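Local coordinates for protein MFP2b (Ascaris suum, PDB 2BJR) that probably enhances the polymerization of major sperm protein that drives amoeboid motility of nematode sperm, and binds a zinc ion, at residues A[32-40]-A[72-80]; A[110-121]-A[157-167]. All coordinates share one frame; numbering follows the deposited sequence.

Interaction 1 (A[32-40]-A[72-80]); sequences NMYVALWYK and DLGGQIQVL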
loop_
_atom_site.group_PDB
_atom_site.type_symbol
_atom_site.label_atom_id
_atom_site.label_comp_id
_atom_site.label_asym_id
_atom_site.label_seq_id
_atom_site.Cartn_x
_atom_site.Cartn_y
_atom_site.Cartn_z
ATOM N N ASN A 32 -1.892 1.951 3.423
ATOM C CA ASN A 32 -0.780 2.161 4.319
ATOM C C ASN A 32 -1.090 1.600 5.678
ATOM O O ASN A 32 -1.104 2.327 6.674
ATOM C CB ASN A 32 -0.472 3.609 4.393
ATOM C CG ASN A 32 0.791 3.934 5.208
ATOM O OD1 ASN A 32 1.707 3.140 5.294
ATOM N ND2 ASN A 32 0.833 5.164 5.775
HETATM N N MSE A 33 -1.411 0.326 5.690
HETATM C CA MSE A 33 -1.813 -0.362 6.913
HETATM C C MSE A 33 -1.342 -1.804 6.765
HETATM O O MSE A 33 -1.765 -2.482 5.830
HETATM C CB MSE A 33 -3.329 -0.286 7.114
HETATM C CG MSE A 33 -3.800 -0.854 8.424
HETATM SE SE MSE A 33 -5.725 -0.538 8.633
HETATM C CE MSE A 33 -5.605 1.478 8.664
ATOM N N TYR A 34 -0.498 -2.277 7.711
ATOM C CA TYR A 34 0.154 -3.581 7.631
ATOM C C TYR A 34 -0.127 -4.388 8.906
ATOM O O TYR A 34 -0.265 -3.816 9.979
ATOM C CB TYR A 34 1.668 -3.450 7.409
ATOM C CG TYR A 34 2.060 -2.588 6.226
ATOM C CD1 TYR A 34 2.094 -1.201 6.317
ATOM C CD2 TYR A 34 2.467 -3.163 5.036
ATOM C CE1 TYR A 34 2.447 -0.415 5.231
ATOM C CE2 TYR A 34 2.841 -2.392 3.972
ATOM C CZ TYR A 34 2.844 -1.050 4.065
ATOM O OH TYR A 34 3.286 -0.341 2.993
ATOM N N VAL A 35 -0.162 -5.710 8.749
ATOM C CA VAL A 35 -0.460 -6.631 9.827
ATOM C C VAL A 35 0.748 -6.690 10.761
ATOM O O VAL A 35 1.874 -7.044 10.344
ATOM C CB VAL A 35 -0.838 -8.065 9.288
ATOM C CG1 VAL A 35 -1.258 -8.936 10.427
ATOM C CG2 VAL A 35 -1.967 -7.961 8.281
ATOM N N ALA A 36 0.498 -6.426 12.044
ATOM C CA ALA A 36 1.552 -6.320 13.042
ATOM C C ALA A 36 1.232 -7.094 14.288
ATOM O O ALA A 36 0.088 -7.459 14.558
ATOM C CB ALA A 36 1.846 -4.895 13.395
ATOM N N LEU A 37 2.299 -7.385 15.006
ATOM C CA LEU A 37 2.263 -8.272 16.184
ATOM C C LEU A 37 3.169 -7.750 17.293
ATOM O O LEU A 37 4.308 -7.331 17.069
ATOM C CB LEU A 37 2.701 -9.691 15.777
ATOM C CG LEU A 37 2.900 -10.723 16.914
ATOM C CD1 LEU A 37 1.559 -11.066 17.613
ATOM C CD2 LEU A 37 3.560 -11.962 16.289
ATOM N N TRP A 38 2.666 -7.823 18.524
ATOM C CA TRP A 38 3.437 -7.426 19.711
ATOM C C TRP A 38 3.132 -8.411 20.842
ATOM O O TRP A 38 2.161 -9.175 20.783
ATOM C CB TRP A 38 3.024 -6.000 20.096
ATOM C CG TRP A 38 3.752 -5.354 21.279
ATOM C CD1 TRP A 38 5.060 -4.991 21.382
ATOM C CD2 TRP A 38 3.138 -4.986 22.518
ATOM N NE1 TRP A 38 5.296 -4.435 22.625
ATOM C CE2 TRP A 38 4.131 -4.407 23.331
ATOM C CE3 TRP A 38 1.847 -5.082 23.012
ATOM C CZ2 TRP A 38 3.869 -3.942 24.625
ATOM C CZ3 TRP A 38 1.586 -4.591 24.304
ATOM C CH2 TRP A 38 2.592 -4.026 25.069
ATOM N N TYR A 39 4.004 -8.399 21.840
ATOM C CA TYR A 39 3.876 -9.300 22.993
ATOM C C TYR A 39 3.997 -8.497 24.257
ATOM O O TYR A 39 4.793 -7.558 24.336
ATOM C CB TYR A 39 4.973 -10.367 23.004
ATOM C CG TYR A 39 4.805 -11.414 21.964
ATOM C CD1 TYR A 39 5.218 -11.168 20.685
ATOM C CD2 TYR A 39 4.297 -12.649 22.254
ATOM C CE1 TYR A 39 5.115 -12.115 19.730
ATOM C CE2 TYR A 39 4.193 -13.609 21.301
ATOM C CZ TYR A 39 4.578 -13.321 20.022
ATOM O OH TYR A 39 4.504 -14.274 19.029
ATOM N N LYS A 40 3.195 -8.853 25.237
ATOM C CA LYS A 40 3.318 -8.301 26.565
ATOM C C LYS A 40 3.298 -9.482 27.523
ATOM O O LYS A 40 2.321 -10.209 27.553
ATOM C CB LYS A 40 2.131 -7.399 26.853
ATOM C CG LYS A 40 2.139 -6.772 28.238
ATOM C CD LYS A 40 3.130 -5.688 28.336
ATOM C CE LYS A 40 3.091 -5.001 29.688
ATOM N NZ LYS A 40 4.060 -3.881 29.637
ATOM N N ASP A 72 5.878 2.965 24.958
ATOM C CA ASP A 72 4.821 2.007 25.249
ATOM C C ASP A 72 5.274 0.563 24.917
ATOM O O ASP A 72 5.083 -0.369 25.690
ATOM C CB ASP A 72 3.567 2.335 24.432
ATOM C CG ASP A 72 2.959 3.718 24.735
ATOM O OD1 ASP A 72 3.088 4.219 25.887
ATOM O OD2 ASP A 72 2.273 4.342 23.878
ATOM N N LEU A 73 5.891 0.384 23.755
ATOM C CA LEU A 73 6.001 -0.957 23.149
ATOM C C LEU A 73 7.378 -1.585 23.240
ATOM O O LEU A 73 7.557 -2.779 22.975
ATOM C CB LEU A 73 5.627 -0.864 21.658
ATOM C CG LEU A 73 4.191 -0.398 21.392
ATOM C CD1 LEU A 73 4.008 -0.083 19.920
ATOM C CD2 LEU A 73 3.218 -1.431 21.823
ATOM N N GLY A 74 8.367 -0.791 23.597
ATOM C CA GLY A 74 9.734 -1.211 23.438
ATOM C C GLY A 74 10.178 -0.928 22.024
ATOM O O GLY A 74 9.422 -0.356 21.219
ATOM N N GLY A 75 11.396 -1.330 21.704
ATOM C CA GLY A 75 12.023 -0.891 20.464
ATOM C C GLY A 75 11.531 -1.573 19.182
ATOM O O GLY A 75 11.775 -1.040 18.095
ATOM N N GLN A 76 10.877 -2.729 19.311
ATOM C CA GLN A 76 10.506 -3.527 18.150
ATOM C C GLN A 76 9.184 -4.284 18.284
ATOM O O GLN A 76 8.759 -4.731 19.386
ATOM C CB GLN A 76 11.640 -4.468 17.698
ATOM C CG GLN A 76 12.271 -5.378 18.752
ATOM C CD GLN A 76 13.359 -4.699 19.614
ATOM O OE1 GLN A 76 13.520 -5.065 20.788
ATOM N NE2 GLN A 76 14.084 -3.713 19.054
ATOM N N ILE A 77 8.514 -4.381 17.123
ATOM C CA ILE A 77 7.365 -5.219 16.933
ATOM C C ILE A 77 7.686 -6.185 15.812
ATOM O O ILE A 77 8.820 -6.221 15.339
ATOM C CB ILE A 77 6.130 -4.377 16.555
ATOM C CG1 ILE A 77 6.404 -3.505 15.316
ATOM C CG2 ILE A 77 5.702 -3.489 17.715
ATOM C CD1 ILE A 77 5.132 -3.209 14.519
ATOM N N GLN A 78 6.710 -6.972 15.423
ATOM C CA GLN A 78 6.857 -7.815 14.226
ATOM C C GLN A 78 5.796 -7.436 13.197
ATOM O O GLN A 78 4.691 -7.031 13.595
ATOM C CB GLN A 78 6.767 -9.272 14.582
ATOM C CG GLN A 78 8.010 -9.763 15.328
ATOM C CD GLN A 78 7.782 -11.043 16.066
ATOM O OE1 GLN A 78 7.094 -11.038 17.062
ATOM N NE2 GLN A 78 8.408 -12.129 15.625
ATOM N N VAL A 79 6.167 -7.561 11.920
ATOM C CA VAL A 79 5.268 -7.320 10.773
ATOM C C VAL A 79 5.175 -8.578 9.961
ATOM O O VAL A 79 6.202 -9.258 9.660
ATOM C CB VAL A 79 5.757 -6.133 9.937
ATOM C CG1 VAL A 79 4.825 -5.864 8.719
ATOM C CG2 VAL A 79 5.816 -4.897 10.826
ATOM N N LEU A 80 3.958 -8.998 9.718
ATOM C CA LEU A 80 3.723 -10.187 8.917
ATOM C C LEU A 80 4.415 -10.024 7.563
ATOM O O LEU A 80 4.364 -8.946 6.944
ATOM C CB LEU A 80 2.259 -10.398 8.698
ATOM C CG LEU A 80 1.811 -11.711 8.043
ATOM C CD1 LEU A 80 2.267 -12.931 8.854
ATOM C CD2 LEU A 80 0.302 -11.682 7.953
HETATM O O HOH W 1 6.492 -8.902 18.347
HETATM O O HOH W 2 6.634 -14.251 17.195
HETATM O O HOH W 3 3.008 -1.681 28.140
#
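Strands 34-40 and 76-80 run antiparallel, their axes 4.6 Å apart at closest approach with N-to-C directions 141° apart, the departure from exact antiparallel reflecting strand twist. Leu37 and Gln78 form a hydrogen-bonded pair, Gln78 N reaching Leu37 O at 2.9 Å and Leu37 N returning to Gln78 O; Ala36 and Val79 form the adjoining non-hydrogen-bonded pair, and Leu80 N closes the ladder on Val35 O. Before the strand, the end of helix 70-73 meets Trp38. With CG anti to the backbone N, the indole extends to this helix end, where Trp38 NE1 donates to Leu73 O at 2.8 Å, in the carbonyl plane and on a lone pair, though the oxygen lies 18° out of the ring plane. Leu73 also packs over one face: Leu73 CD2 is 3.6 Å from the centroid of the five-membered ring of Trp38, a CH-pi contact only 16° off the normal. Leu73 thus holds the indole at both its nitrogen and one face, while Ile77 CG2 lies 4.0 Å from Trp38 CD1, oblique to the ring, which also meets Phe60. Next to Leu37, the Gln78 chain runs in the same direction; Gln78 OE1 lies at the Tyr39 ring edge, 3.5 Å from Tyr39 CE1, and water 1 links OE1 to Leu37 O. Gln78 NE2 bonds to Trp11 O of the neighbouring strand 10-15. Val35 and Leu80 lie alongside one another, CB to CB 3.9 Å, and both touch Trp11. Strand 34-40 is also paired with strand 43-52, so the contact is an interior strand pairing of an antiparallel sheet, with a short helix packed at its end.

Interaction 2 (A[110-121]-A[157-167]); sequences EMLRCGDSFPIL and LANMLIIAREL
Segment 110-121 meets strand 161-166 twice, antiparallel each time: Glu110 pairs with Arg165 (hydrogen-bonded) and Met111 with Ala164 (non-hydrogen-bonded), then Leu121 with Leu161 where the axes of strands 117-121 and 161-166 come within 4.8 Å. Between these sites a type II' beta turn from Cys114 to Ser117 carries the chain away and back. Strand 161-166 therefore joins two parts of an antiparallel beta fold: it pairs with strand 110-111 in a three-stranded sheet, and through the single Leu121-Leu161 bridge it reaches strand 117-122 of the next sheet. That bridge has both bonds, the N-H...O angle from Leu121 N to Leu161 O being 173°. Between the two sites Leu112 N donates to Ile163 O; water 5 adds a second donor to that oxygen and also reaches Leu112 O, while water 6 bridges Pro119 O and Ile163 N. Apolar side chains pack across both sites. Ile162 CG2 lies in plane at the edge of the Phe118 ring, 3.9 Å from Phe118 CE1, while its other branch, CG1, sits between backbone N and carbonyl carbon (chi1 62°) and carries Ile162 CD1 to Met111 SE, also at 3.9 Å. Bent at chi2 and chi3, the selenomethionine Met111 brings CE within 3.6 Å of Ala164 CB. Leu112 and Ile163 run side by side, CD2 to CD1 3.6 Å, and the Ile120 and Met160 side chains cross, Ile120 CG1 lying 3.8 Å from Met160 CB. The Arg165 guanidinium has Asp9 as a salt-bridge partner at NH1, bonds to Lys7 O through NH2 and makes a cation-pi contact with Tyr91. The Glu110 carboxylate is nearly coplanar with it, the planes 19° apart, and Arg165 NE meets Glu110 OE1 almost along its C-O bond at 2.8 Å.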
loop_
_atom_site.group_PDB
_atom_site.type_symbol
_atom_site.label_atom_id
_atom_site.label_comp_id
_atom_site.label_asym_id
_atom_site.label_seq_id
_atom_site.Cartn_x
_atom_site.Cartn_y
_atom_site.Cartn_z
ATOM N N GLU A 110 -6.101 -23.218 7.100
ATOM C CA GLU A 110 -5.681 -22.925 8.499
ATOM C C GLU A 110 -5.796 -21.441 8.766
ATOM O O GLU A 110 -5.310 -20.664 7.964
ATOM C CB GLU A 110 -4.199 -23.213 8.706
ATOM C CG GLU A 110 -3.818 -24.664 8.666
ATOM C CD GLU A 110 -2.333 -24.898 8.741
ATOM O OE1 GLU A 110 -1.535 -23.953 8.628
ATOM O OE2 GLU A 110 -1.955 -26.083 8.878
HETATM N N MSE A 111 -6.368 -21.043 9.887
HETATM C CA MSE A 111 -6.541 -19.623 10.187
HETATM C C MSE A 111 -5.245 -19.098 10.704
HETATM O O MSE A 111 -4.584 -19.743 11.536
HETATM C CB MSE A 111 -7.649 -19.389 11.210
HETATM C CG MSE A 111 -9.035 -19.769 10.830
HETATM SE SE MSE A 111 -9.692 -19.022 9.084
HETATM C CE MSE A 111 -9.269 -20.534 7.936
ATOM N N LEU A 112 -4.840 -17.938 10.222
ATOM C CA LEU A 112 -3.678 -17.327 10.771
ATOM C C LEU A 112 -3.968 -16.958 12.229
ATOM O O LEU A 112 -5.007 -16.381 12.557
ATOM C CB LEU A 112 -3.282 -16.120 9.996
ATOM C CG LEU A 112 -2.174 -15.255 10.588
ATOM C CD1 LEU A 112 -0.864 -15.921 10.294
ATOM C CD2 LEU A 112 -2.178 -13.834 10.002
ATOM N N ARG A 113 -3.027 -17.305 13.093
ATOM C CA ARG A 113 -3.160 -16.957 14.513
ATOM C C ARG A 113 -1.809 -16.975 15.196
ATOM O O ARG A 113 -0.867 -17.621 14.706
ATOM C CB ARG A 113 -4.095 -17.919 15.216
ATOM C CG ARG A 113 -3.542 -19.330 15.270
ATOM C CD ARG A 113 -4.555 -20.328 15.751
ATOM N NE ARG A 113 -4.902 -20.071 17.153
ATOM C CZ ARG A 113 -5.844 -20.711 17.808
ATOM N NH1 ARG A 113 -6.566 -21.635 17.184
ATOM N NH2 ARG A 113 -6.101 -20.425 19.078
ATOM N N CYS A 114 -1.719 -16.256 16.309
ATOM C CA CYS A 114 -0.604 -16.376 17.270
ATOM C C CYS A 114 -1.221 -16.574 18.622
ATOM O O CYS A 114 -1.876 -15.697 19.155
ATOM C CB CYS A 114 0.312 -15.162 17.254
ATOM S SG CYS A 114 0.991 -14.738 15.638
ATOM N N GLY A 115 -1.119 -17.783 19.142
ATOM C CA GLY A 115 -1.788 -18.097 20.394
ATOM C C GLY A 115 -3.276 -17.885 20.241
ATOM O O GLY A 115 -3.912 -18.364 19.297
ATOM N N ASP A 116 -3.857 -17.091 21.100
ATOM C CA ASP A 116 -5.293 -16.878 21.010
ATOM C C ASP A 116 -5.659 -15.604 20.206
ATOM O O ASP A 116 -6.812 -15.281 20.114
ATOM C CB ASP A 116 -5.911 -16.764 22.402
ATOM C CG ASP A 116 -6.139 -18.130 23.081
ATOM O OD1 ASP A 116 -6.305 -19.166 22.413
ATOM O OD2 ASP A 116 -6.249 -18.197 24.307
ATOM N N SER A 117 -4.679 -14.935 19.620
ATOM C CA SER A 117 -4.942 -13.671 18.933
ATOM C C SER A 117 -4.912 -13.923 17.434
ATOM O O SER A 117 -4.029 -14.637 16.922
ATOM C CB SER A 117 -3.926 -12.648 19.332
ATOM O OG SER A 117 -3.943 -11.494 18.500
ATOM N N PHE A 118 -5.866 -13.325 16.729
ATOM C CA PHE A 118 -5.745 -13.259 15.287
ATOM C C PHE A 118 -6.103 -11.891 14.738
ATOM O O PHE A 118 -6.983 -11.211 15.283
ATOM C CB PHE A 118 -6.558 -14.289 14.606
ATOM C CG PHE A 118 -7.961 -14.332 14.991
ATOM C CD1 PHE A 118 -8.944 -13.821 14.157
ATOM C CD2 PHE A 118 -8.354 -15.023 16.129
ATOM C CE1 PHE A 118 -10.290 -13.929 14.499
ATOM C CE2 PHE A 118 -9.690 -15.117 16.475
ATOM C CZ PHE A 118 -10.654 -14.593 15.672
ATOM N N PRO A 119 -5.420 -11.481 13.692
ATOM C CA PRO A 119 -5.775 -10.207 13.049
ATOM C C PRO A 119 -7.201 -10.179 12.550
ATOM O O PRO A 119 -7.714 -11.212 12.061
ATOM C CB PRO A 119 -4.786 -10.117 11.897
ATOM C CG PRO A 119 -3.644 -10.991 12.308
ATOM C CD PRO A 119 -4.253 -12.128 13.051
ATOM N N ILE A 120 -7.848 -9.018 12.666
ATOM C CA ILE A 120 -9.186 -8.810 12.144
ATOM C C ILE A 120 -9.273 -7.392 11.563
ATOM O O ILE A 120 -8.855 -6.410 12.196
ATOM C CB ILE A 120 -10.252 -9.139 13.187
ATOM C CG1 ILE A 120 -11.643 -9.114 12.579
ATOM C CG2 ILE A 120 -10.168 -8.251 14.416
ATOM C CD1 ILE A 120 -12.692 -9.764 13.517
ATOM N N LEU A 121 -9.742 -7.329 10.327
ATOM C CA LEU A 121 -9.903 -6.072 9.601
ATOM C C LEU A 121 -11.357 -5.664 9.519
ATOM O O LEU A 121 -12.178 -6.318 8.909
ATOM C CB LEU A 121 -9.303 -6.215 8.205
ATOM C CG LEU A 121 -9.368 -4.935 7.382
ATOM C CD1 LEU A 121 -8.494 -3.815 7.927
ATOM C CD2 LEU A 121 -8.944 -5.287 5.979
ATOM N N LEU A 157 -19.161 -8.545 13.969
ATOM C CA LEU A 157 -17.950 -9.144 13.397
ATOM C C LEU A 157 -18.135 -9.828 12.034
ATOM O O LEU A 157 -17.169 -10.093 11.356
ATOM C CB LEU A 157 -17.394 -10.203 14.371
ATOM C CG LEU A 157 -17.132 -9.661 15.775
ATOM C CD1 LEU A 157 -16.430 -10.760 16.563
ATOM C CD2 LEU A 157 -16.270 -8.396 15.735
ATOM N N ALA A 158 -19.381 -10.138 11.651
ATOM C CA ALA A 158 -19.661 -11.108 10.577
ATOM C C ALA A 158 -18.950 -10.871 9.252
ATOM O O ALA A 158 -18.433 -11.797 8.616
ATOM C CB ALA A 158 -21.191 -11.192 10.348
ATOM N N ASN A 159 -18.918 -9.617 8.843
ATOM C CA ASN A 159 -18.340 -9.226 7.552
ATOM C C ASN A 159 -16.927 -8.665 7.667
ATOM O O ASN A 159 -16.328 -8.277 6.661
ATOM C CB ASN A 159 -19.214 -8.177 6.886
ATOM C CG ASN A 159 -20.668 -8.628 6.705
ATOM O OD1 ASN A 159 -21.601 -7.823 6.900
ATOM N ND2 ASN A 159 -20.862 -9.886 6.373
HETATM N N MSE A 160 -16.377 -8.607 8.872
HETATM C CA MSE A 160 -14.961 -8.240 9.020
HETATM C C MSE A 160 -14.115 -9.360 8.425
HETATM O O MSE A 160 -14.573 -10.497 8.285
HETATM C CB MSE A 160 -14.630 -8.011 10.507
HETATM C CG MSE A 160 -15.419 -6.905 11.075
HETATM SE SE MSE A 160 -14.730 -6.357 12.794
HETATM C CE MSE A 160 -16.182 -5.147 13.327
ATOM N N LEU A 161 -12.880 -9.051 8.069
ATOM C CA LEU A 161 -12.024 -9.968 7.342
ATOM C C LEU A 161 -10.880 -10.476 8.236
ATOM O O LEU A 161 -10.263 -9.714 8.947
ATOM C CB LEU A 161 -11.452 -9.271 6.117
ATOM C CG LEU A 161 -12.455 -8.588 5.191
ATOM C CD1 LEU A 161 -11.693 -7.932 4.046
ATOM C CD2 LEU A 161 -13.428 -9.601 4.687
ATOM N N ILE A 162 -10.583 -11.766 8.119
ATOM C CA ILE A 162 -9.447 -12.432 8.768
ATOM C C ILE A 162 -8.648 -13.176 7.712
ATOM O O ILE A 162 -9.146 -13.381 6.580
ATOM C CB ILE A 162 -9.939 -13.374 9.883
ATOM C CG1 ILE A 162 -10.830 -14.497 9.330
ATOM C CG2 ILE A 162 -10.720 -12.577 10.867
ATOM C CD1 ILE A 162 -11.141 -15.655 10.305
ATOM N N ILE A 163 -7.399 -13.499 8.040
ATOM C CA ILE A 163 -6.493 -14.180 7.109
ATOM C C ILE A 163 -6.567 -15.704 7.250
ATOM O O ILE A 163 -6.396 -16.244 8.370
ATOM C CB ILE A 163 -5.057 -13.721 7.328
ATOM C CG1 ILE A 163 -4.915 -12.227 7.019
ATOM C CG2 ILE A 163 -4.107 -14.511 6.496
ATOM C CD1 ILE A 163 -3.614 -11.618 7.529
ATOM N N ALA A 164 -6.787 -16.383 6.120
ATOM C CA ALA A 164 -6.640 -17.852 6.028
ATOM C C ALA A 164 -5.360 -18.188 5.285
ATOM O O ALA A 164 -4.980 -17.520 4.308
ATOM C CB ALA A 164 -7.850 -18.462 5.295
ATOM N N ARG A 165 -4.645 -19.199 5.769
ATOM C CA ARG A 165 -3.591 -19.840 5.022
ATOM C C ARG A 165 -4.212 -20.908 4.112
ATOM O O ARG A 165 -4.889 -21.835 4.591
ATOM C CB ARG A 165 -2.567 -20.501 5.975
ATOM C CG ARG A 165 -1.796 -19.578 6.879
ATOM C CD ARG A 165 -1.308 -20.242 8.192
ATOM N NE ARG A 165 -0.545 -21.479 7.937
ATOM C CZ ARG A 165 0.715 -21.548 7.597
ATOM N NH1 ARG A 165 1.463 -20.463 7.464
ATOM N NH2 ARG A 165 1.273 -22.756 7.372
ATOM N N GLU A 166 -3.979 -20.767 2.811
ATOM C CA GLU A 166 -4.459 -21.712 1.818
ATOM C C GLU A 166 -3.303 -22.636 1.514
ATOM O O GLU A 166 -2.241 -22.198 1.075
ATOM C CB GLU A 166 -4.883 -20.984 0.542
ATOM C CG GLU A 166 -6.003 -20.008 0.743
ATOM C CD GLU A 166 -7.390 -20.596 0.622
ATOM O OE1 GLU A 166 -7.535 -21.814 0.377
ATOM O OE2 GLU A 166 -8.346 -19.824 0.794
ATOM N N LEU A 167 -3.534 -23.925 1.727
ATOM C CA LEU A 167 -2.489 -24.932 1.670
ATOM C C LEU A 167 -2.437 -25.671 0.324
ATOM O O LEU A 167 -1.489 -26.425 0.081
ATOM C CB LEU A 167 -2.673 -25.923 2.824
ATOM C CG LEU A 167 -2.603 -25.264 4.214
ATOM C CD1 LEU A 167 -2.620 -26.311 5.341
ATOM C CD2 LEU A 167 -1.370 -24.394 4.308
HETATM O O HOH W 4 0.466 -25.925 7.865
HETATM O O HOH W 5 -7.200 -15.655 11.044
HETATM O O HOH W 6 -6.462 -13.098 10.680
#

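Overall arrangement
Interaction 1 and interaction 2 follow one another along the chain within the first cytosolic motility protein region, and their centres are about 17 Å apart. They nevertheless touch through apolar side chains: Leu80 CD2 lies 3.9 Å from both Leu112 CD2 and Ile163 CD1, Val35 CG1 is 3.7 Å from Pro119 CG, and Leu37 CD2 is 3.8 Å from Cys114 SG. The sheet containing 34-40 and 76-80 thus packs against the junction formed by 110-121 and 157-167. Neither contact supplies a ligand to the zinc site of His86, Cys174, Cys176 and Cys179; interaction 2 lies at some distance from it, the Leu167 side chain about 13 Å from the zinc ion and about 9 Å from the side chain of His86.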